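Local coordinates for protein response regulator aspartate phosphatase H (PDB 3Q15) that dephosphorylates the sporulation phosphotransferase Spo0F and also acts on the competence regulator ComA, keeping competence and sporulation apart in time in Bacillus subtilis, at residues A[8-20]-A[99-113]. Numbering follows the deposited sequence.
Sequences PSSRVGVKINEWY and LKYYSLFFRGMYEFD
Ser10 enters a hole formed by Phe106, Met109, Tyr110 and Asp113, a knob small enough to let the backbones close to 4.8 Å between Ser10 CA and Tyr110 CA. Its OG, held between the backbone N and the carbonyl carbon (chi1 66°), donates to the anti lone pair of Asp113 OD2 at 2.7 Å. One turn on, Gly13 passes its CA 4.0 Å from Phe106 CB, where a side chain would collide. Branched Val14 then wedges both methyls against Tyr110: CG1 packs 3.5 Å from Tyr110 CB, while CG2 makes a CH-pi contact over one face of the ring. Asn17 supplies a short amide whose ND2 donates to Ser103 O at 2.8 Å, a carbonyl that Arg107 N approaches from its opposite face; a water links ND2 to Arg107 NH1, and OD1 is hydrogen-bonded to Tyr54 OH. A leucine here would probably cost Ser103 O one of its two donors and leave Tyr54 OH and the water without their amide partner. Tyr20's long ring reaches Leu99 obliquely, CZ 3.7 Å from Leu99 CD1. Segments 9-20 and 99-113 cross at -134°, axes 8.2 Å apart, joining the N-terminal bundle to predicted TPR 1; helix 28-41 packs on helix 9-24, helices 117-128 and 137-153 on helix 93-113.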
loop_
_atom_site.group_PDB
_atom_site.type_symbol
_atom_site.label_atom_id
_atom_site.label_comp_id
_atom_site.label_asym_id
_atom_site.label_seq_id
_atom_site.Cartn_x
_atom_site.Cartn_y
_atom_site.Cartn_z
ATOM N N PRO A 8 -13.264 -17.162 13.529
ATOM C CA PRO A 8 -12.185 -16.182 13.361
ATOM C C PRO A 8 -12.348 -15.032 14.348
ATOM O O PRO A 8 -13.458 -14.534 14.518
ATOM C CB PRO A 8 -12.390 -15.674 11.932
ATOM C CG PRO A 8 -13.157 -16.750 11.242
ATOM C CD PRO A 8 -14.030 -17.371 12.288
ATOM N N SER A 9 -11.251 -14.618 14.979
ATOM C CA SER A 9 -11.289 -13.574 16.000
ATOM C C SER A 9 -11.733 -12.221 15.448
ATOM O O SER A 9 -12.222 -11.374 16.194
ATOM C CB SER A 9 -9.924 -13.434 16.675
ATOM O OG SER A 9 -8.931 -13.069 15.733
ATOM N N SER A 10 -11.552 -12.017 14.149
ATOM C CA SER A 10 -12.000 -10.790 13.501
ATOM C C SER A 10 -13.525 -10.726 13.488
ATOM O O SER A 10 -14.117 -9.654 13.631
ATOM C CB SER A 10 -11.468 -10.716 12.072
ATOM O OG SER A 10 -12.044 -11.734 11.278
ATOM N N ARG A 11 -14.155 -11.884 13.314
ATOM C CA ARG A 11 -15.607 -11.976 13.362
ATOM C C ARG A 11 -16.098 -11.590 14.750
ATOM O O ARG A 11 -17.073 -10.857 14.890
ATOM C CB ARG A 11 -16.077 -13.388 13.008
ATOM C CG ARG A 11 -17.581 -13.511 12.823
ATOM C CD ARG A 11 -17.981 -14.944 12.514
ATOM N NE ARG A 11 -17.351 -15.438 11.293
ATOM C CZ ARG A 11 -17.331 -16.717 10.927
ATOM N NH1 ARG A 11 -17.901 -17.639 11.692
ATOM N NH2 ARG A 11 -16.735 -17.075 9.796
ATOM N N VAL A 12 -15.415 -12.078 15.779
ATOM C CA VAL A 12 -15.781 -11.737 17.149
ATOM C C VAL A 12 -15.476 -10.269 17.435
ATOM O O VAL A 12 -16.180 -9.611 18.206
ATOM C CB VAL A 12 -15.062 -12.631 18.168
ATOM C CG1 VAL A 12 -15.414 -12.205 19.586
ATOM C CG2 VAL A 12 -15.430 -14.087 17.938
ATOM N N GLY A 13 -14.430 -9.759 16.795
ATOM C CA GLY A 13 -14.056 -8.365 16.941
ATOM C C GLY A 13 -15.125 -7.392 16.472
ATOM O O GLY A 13 -15.394 -6.394 17.141
ATOM N N VAL A 14 -15.733 -7.671 15.322
ATOM C CA VAL A 14 -16.754 -6.779 14.786
ATOM C C VAL A 14 -18.053 -6.835 15.591
ATOM O O VAL A 14 -18.794 -5.857 15.640
ATOM C CB VAL A 14 -17.038 -7.027 13.289
ATOM C CG1 VAL A 14 -15.817 -6.675 12.453
ATOM C CG2 VAL A 14 -17.472 -8.464 13.048
ATOM N N LYS A 15 -18.327 -7.972 16.224
ATOM C CA LYS A 15 -19.486 -8.074 17.104
ATOM C C LYS A 15 -19.261 -7.234 18.362
ATOM O O LYS A 15 -20.193 -6.617 18.882
ATOM C CB LYS A 15 -19.784 -9.530 17.473
ATOM C CG LYS A 15 -20.944 -9.686 18.443
ATOM C CD LYS A 15 -21.320 -11.144 18.653
ATOM C CE LYS A 15 -21.853 -11.767 17.369
ATOM N NZ LYS A 15 -22.361 -13.152 17.583
ATOM N N ILE A 16 -18.019 -7.213 18.838
ATOM C CA ILE A 16 -17.629 -6.343 19.947
ATOM C C ILE A 16 -17.792 -4.871 19.555
ATOM O O ILE A 16 -18.225 -4.046 20.360
ATOM C CB ILE A 16 -16.174 -6.612 20.398
ATOM C CG1 ILE A 16 -16.055 -8.012 21.002
ATOM C CG2 ILE A 16 -15.721 -5.565 21.407
ATOM C CD1 ILE A 16 -14.677 -8.345 21.530
ATOM N N ASN A 17 -17.446 -4.554 18.310
ATOM C CA ASN A 17 -17.671 -3.223 17.761
ATOM C C ASN A 17 -19.145 -2.850 17.838
ATOM O O ASN A 17 -19.492 -1.705 18.121
ATOM C CB ASN A 17 -17.221 -3.163 16.298
ATOM C CG ASN A 17 -15.716 -3.226 16.144
ATOM O OD1 ASN A 17 -14.980 -3.387 17.121
ATOM N ND2 ASN A 17 -15.246 -3.108 14.908
ATOM N N GLU A 18 -20.007 -3.823 17.558
ATOM C CA GLU A 18 -21.441 -3.600 17.600
ATOM C C GLU A 18 -21.874 -3.435 19.047
ATOM O O GLU A 18 -22.711 -2.591 19.365
ATOM C CB GLU A 18 -22.191 -4.768 16.955
ATOM C CG GLU A 18 -23.698 -4.604 16.970
ATOM C CD GLU A 18 -24.154 -3.365 16.227
ATOM O OE1 GLU A 18 -25.224 -2.824 16.578
ATOM O OE2 GLU A 18 -23.445 -2.936 15.291
ATOM N N TRP A 19 -21.296 -4.258 19.915
ATOM C CA TRP A 19 -21.509 -4.158 21.353
ATOM C C TRP A 19 -21.184 -2.735 21.821
ATOM O O TRP A 19 -21.961 -2.114 22.549
ATOM C CB TRP A 19 -20.638 -5.198 22.066
ATOM C CG TRP A 19 -20.685 -5.162 23.562
ATOM C CD1 TRP A 19 -21.581 -4.494 24.345
ATOM C CD2 TRP A 19 -19.784 -5.820 24.457
ATOM N NE1 TRP A 19 -21.294 -4.698 25.673
ATOM C CE2 TRP A 19 -20.190 -5.511 25.769
ATOM C CE3 TRP A 19 -18.667 -6.648 24.277
ATOM C CZ2 TRP A 19 -19.526 -5.992 26.892
ATOM C CZ3 TRP A 19 -18.008 -7.125 25.390
ATOM C CH2 TRP A 19 -18.440 -6.797 26.684
ATOM N N TYR A 20 -20.040 -2.223 21.374
ATOM C CA TYR A 20 -19.586 -0.875 21.706
ATOM C C TYR A 20 -20.588 0.190 21.274
ATOM O O TYR A 20 -20.850 1.143 22.007
ATOM C CB TYR A 20 -18.245 -0.599 21.022
ATOM C CG TYR A 20 -17.479 0.579 21.587
ATOM C CD1 TYR A 20 -17.711 1.031 22.881
ATOM C CD2 TYR A 20 -16.526 1.240 20.825
ATOM C CE1 TYR A 20 -17.009 2.106 23.401
ATOM C CE2 TYR A 20 -15.818 2.321 21.336
ATOM C CZ TYR A 20 -16.064 2.748 22.623
ATOM O OH TYR A 20 -15.366 3.817 23.135
ATOM N N LEU A 99 -9.814 1.590 22.775
ATOM C CA LEU A 99 -11.013 0.961 22.224
ATOM C C LEU A 99 -11.198 1.344 20.765
ATOM O O LEU A 99 -11.474 0.495 19.919
ATOM C CB LEU A 99 -12.260 1.361 23.020
ATOM C CG LEU A 99 -12.373 0.836 24.448
ATOM C CD1 LEU A 99 -13.672 1.323 25.070
ATOM C CD2 LEU A 99 -12.298 -0.682 24.469
ATOM N N LYS A 100 -11.050 2.633 20.477
ATOM C CA LYS A 100 -11.179 3.125 19.119
ATOM C C LYS A 100 -10.182 2.416 18.209
ATOM O O LYS A 100 -10.516 2.035 17.089
ATOM C CB LYS A 100 -10.958 4.637 19.072
ATOM C CG LYS A 100 -11.171 5.250 17.700
ATOM C CD LYS A 100 -11.109 6.768 17.763
ATOM C CE LYS A 100 -11.550 7.394 16.448
ATOM N NZ LYS A 100 -11.498 8.882 16.497
ATOM N N TYR A 101 -8.961 2.236 18.703
ATOM C CA TYR A 101 -7.906 1.595 17.927
ATOM C C TYR A 101 -8.268 0.155 17.591
ATOM O O TYR A 101 -8.114 -0.289 16.452
ATOM C CB TYR A 101 -6.577 1.627 18.687
ATOM C CG TYR A 101 -5.545 0.669 18.128
ATOM C CD1 TYR A 101 -5.287 -0.545 18.749
ATOM C CD2 TYR A 101 -4.845 0.973 16.968
ATOM C CE1 TYR A 101 -4.350 -1.423 18.239
ATOM C CE2 TYR A 101 -3.910 0.101 16.450
ATOM C CZ TYR A 101 -3.663 -1.095 17.088
ATOM O OH TYR A 101 -2.724 -1.961 16.568
ATOM N N TYR A 102 -8.754 -0.570 18.589
ATOM C CA TYR A 102 -9.146 -1.959 18.399
ATOM C C TYR A 102 -10.332 -2.105 17.447
ATOM O O TYR A 102 -10.328 -2.976 16.577
ATOM C CB TYR A 102 -9.464 -2.606 19.747
ATOM C CG TYR A 102 -8.239 -3.100 20.486
ATOM C CD1 TYR A 102 -8.125 -2.942 21.862
ATOM C CD2 TYR A 102 -7.203 -3.735 19.811
ATOM C CE1 TYR A 102 -7.013 -3.393 22.544
ATOM C CE2 TYR A 102 -6.084 -4.193 20.485
ATOM C CZ TYR A 102 -5.998 -4.017 21.856
ATOM O OH TYR A 102 -4.897 -4.462 22.546
ATOM N N SER A 103 -11.346 -1.260 17.612
ATOM C CA SER A 103 -12.542 -1.361 16.784
ATOM C C SER A 103 -12.181 -1.231 15.308
ATOM O O SER A 103 -12.707 -1.956 14.470
ATOM C CB SER A 103 -13.585 -0.307 17.177
ATOM O OG SER A 103 -13.118 1.007 16.902
ATOM N N LEU A 104 -11.274 -0.306 15.010
ATOM C CA LEU A 104 -10.810 -0.071 13.648
ATOM C C LEU A 104 -9.893 -1.194 13.171
ATOM O O LEU A 104 -9.954 -1.615 12.014
ATOM C CB LEU A 104 -10.068 1.265 13.569
ATOM C CG LEU A 104 -10.892 2.534 13.796
ATOM C CD1 LEU A 104 -9.985 3.730 14.046
ATOM C CD2 LEU A 104 -11.820 2.787 12.610
ATOM N N PHE A 105 -9.039 -1.673 14.068
ATOM C CA PHE A 105 -8.092 -2.722 13.727
ATOM C C PHE A 105 -8.818 -4.005 13.356
ATOM O O PHE A 105 -8.625 -4.544 12.268
ATOM C CB PHE A 105 -7.116 -2.985 14.877
ATOM C CG PHE A 105 -6.189 -4.144 14.622
ATOM C CD1 PHE A 105 -4.995 -3.958 13.938
ATOM C CD2 PHE A 105 -6.520 -5.421 15.049
ATOM C CE1 PHE A 105 -4.139 -5.025 13.693
ATOM C CE2 PHE A 105 -5.673 -6.495 14.807
ATOM C CZ PHE A 105 -4.479 -6.296 14.128
ATOM N N PHE A 106 -9.659 -4.489 14.261
ATOM C CA PHE A 106 -10.392 -5.724 14.016
ATOM C C PHE A 106 -11.393 -5.607 12.872
ATOM O O PHE A 106 -11.719 -6.601 12.233
ATOM C CB PHE A 106 -11.079 -6.207 15.287
ATOM C CG PHE A 106 -10.137 -6.830 16.262
ATOM C CD1 PHE A 106 -9.571 -8.065 15.997
ATOM C CD2 PHE A 106 -9.796 -6.177 17.433
ATOM C CE1 PHE A 106 -8.685 -8.645 16.890
ATOM C CE2 PHE A 106 -8.914 -6.751 18.329
ATOM C CZ PHE A 106 -8.358 -7.987 18.058
ATOM N N ARG A 107 -11.881 -4.398 12.621
ATOM C CA ARG A 107 -12.761 -4.176 11.485
ATOM C C ARG A 107 -11.970 -4.309 10.191
ATOM O O ARG A 107 -12.464 -4.852 9.203
ATOM C CB ARG A 107 -13.434 -2.802 11.565
ATOM C CG ARG A 107 -14.278 -2.464 10.347
ATOM C CD ARG A 107 -15.356 -3.510 10.109
ATOM N NE ARG A 107 -16.109 -3.256 8.885
ATOM C CZ ARG A 107 -17.236 -2.551 8.830
ATOM N NH1 ARG A 107 -17.748 -2.022 9.933
ATOM N NH2 ARG A 107 -17.852 -2.376 7.668
ATOM N N GLY A 108 -10.738 -3.813 10.205
ATOM C CA GLY A 108 -9.844 -3.951 9.071
ATOM C C GLY A 108 -9.511 -5.405 8.799
ATOM O O GLY A 108 -9.507 -5.849 7.650
ATOM N N MET A 109 -9.236 -6.154 9.861
ATOM C CA MET A 109 -8.944 -7.575 9.720
ATOM C C MET A 109 -10.173 -8.349 9.240
ATOM O O MET A 109 -10.052 -9.296 8.466
ATOM C CB MET A 109 -8.415 -8.155 11.034
ATOM C CG MET A 109 -7.007 -7.691 11.404
ATOM S SD MET A 109 -5.789 -8.068 10.124
ATOM C CE MET A 109 -4.291 -7.433 10.872
ATOM N N TYR A 110 -11.355 -7.943 9.690
ATOM C CA TYR A 110 -12.585 -8.584 9.228
ATOM C C TYR A 110 -12.762 -8.402 7.724
ATOM O O TYR A 110 -13.095 -9.346 7.004
ATOM C CB TYR A 110 -13.801 -8.039 9.973
ATOM C CG TYR A 110 -15.120 -8.616 9.506
ATOM C CD1 TYR A 110 -15.544 -9.872 9.929
ATOM C CD2 TYR A 110 -15.948 -7.904 8.648
ATOM C CE1 TYR A 110 -16.759 -10.404 9.502
ATOM C CE2 TYR A 110 -17.160 -8.427 8.216
ATOM C CZ TYR A 110 -17.558 -9.676 8.648
ATOM O OH TYR A 110 -18.763 -10.199 8.222
ATOM N N GLU A 111 -12.537 -7.181 7.252
ATOM C CA GLU A 111 -12.608 -6.896 5.829
ATOM C C GLU A 111 -11.549 -7.699 5.086
ATOM O O GLU A 111 -11.816 -8.262 4.023
ATOM C CB GLU A 111 -12.440 -5.399 5.575
ATOM C CG GLU A 111 -13.550 -4.544 6.194
ATOM C CD GLU A 111 -14.918 -4.796 5.563
ATOM O OE1 GLU A 111 -14.975 -5.375 4.457
ATOM O OE2 GLU A 111 -15.939 -4.410 6.172
ATOM N N PHE A 112 -10.353 -7.762 5.660
ATOM C CA PHE A 112 -9.259 -8.530 5.077
ATOM C C PHE A 112 -9.627 -10.004 4.940
ATOM O O PHE A 112 -9.354 -10.626 3.915
ATOM C CB PHE A 112 -7.983 -8.371 5.917
ATOM C CG PHE A 112 -6.869 -9.291 5.509
ATOM C CD1 PHE A 112 -6.016 -8.949 4.475
ATOM C CD2 PHE A 112 -6.671 -10.494 6.165
ATOM C CE1 PHE A 112 -4.994 -9.787 4.103
ATOM C CE2 PHE A 112 -5.649 -11.338 5.795
ATOM C CZ PHE A 112 -4.809 -10.984 4.763
ATOM N N ASP A 113 -10.265 -10.555 5.969
ATOM C CA ASP A 113 -10.637 -11.969 5.975
ATOM C C ASP A 113 -11.728 -12.323 4.964
ATOM O O ASP A 113 -11.859 -13.481 4.563
ATOM C CB ASP A 113 -11.057 -12.408 7.376
ATOM C CG ASP A 113 -9.882 -12.517 8.322
ATOM O OD1 ASP A 113 -8.743 -12.675 7.830
ATOM O OD2 ASP A 113 -10.093 -12.446 9.553
HETATM O O HOH W 1 -17.344 -2.156 12.738
#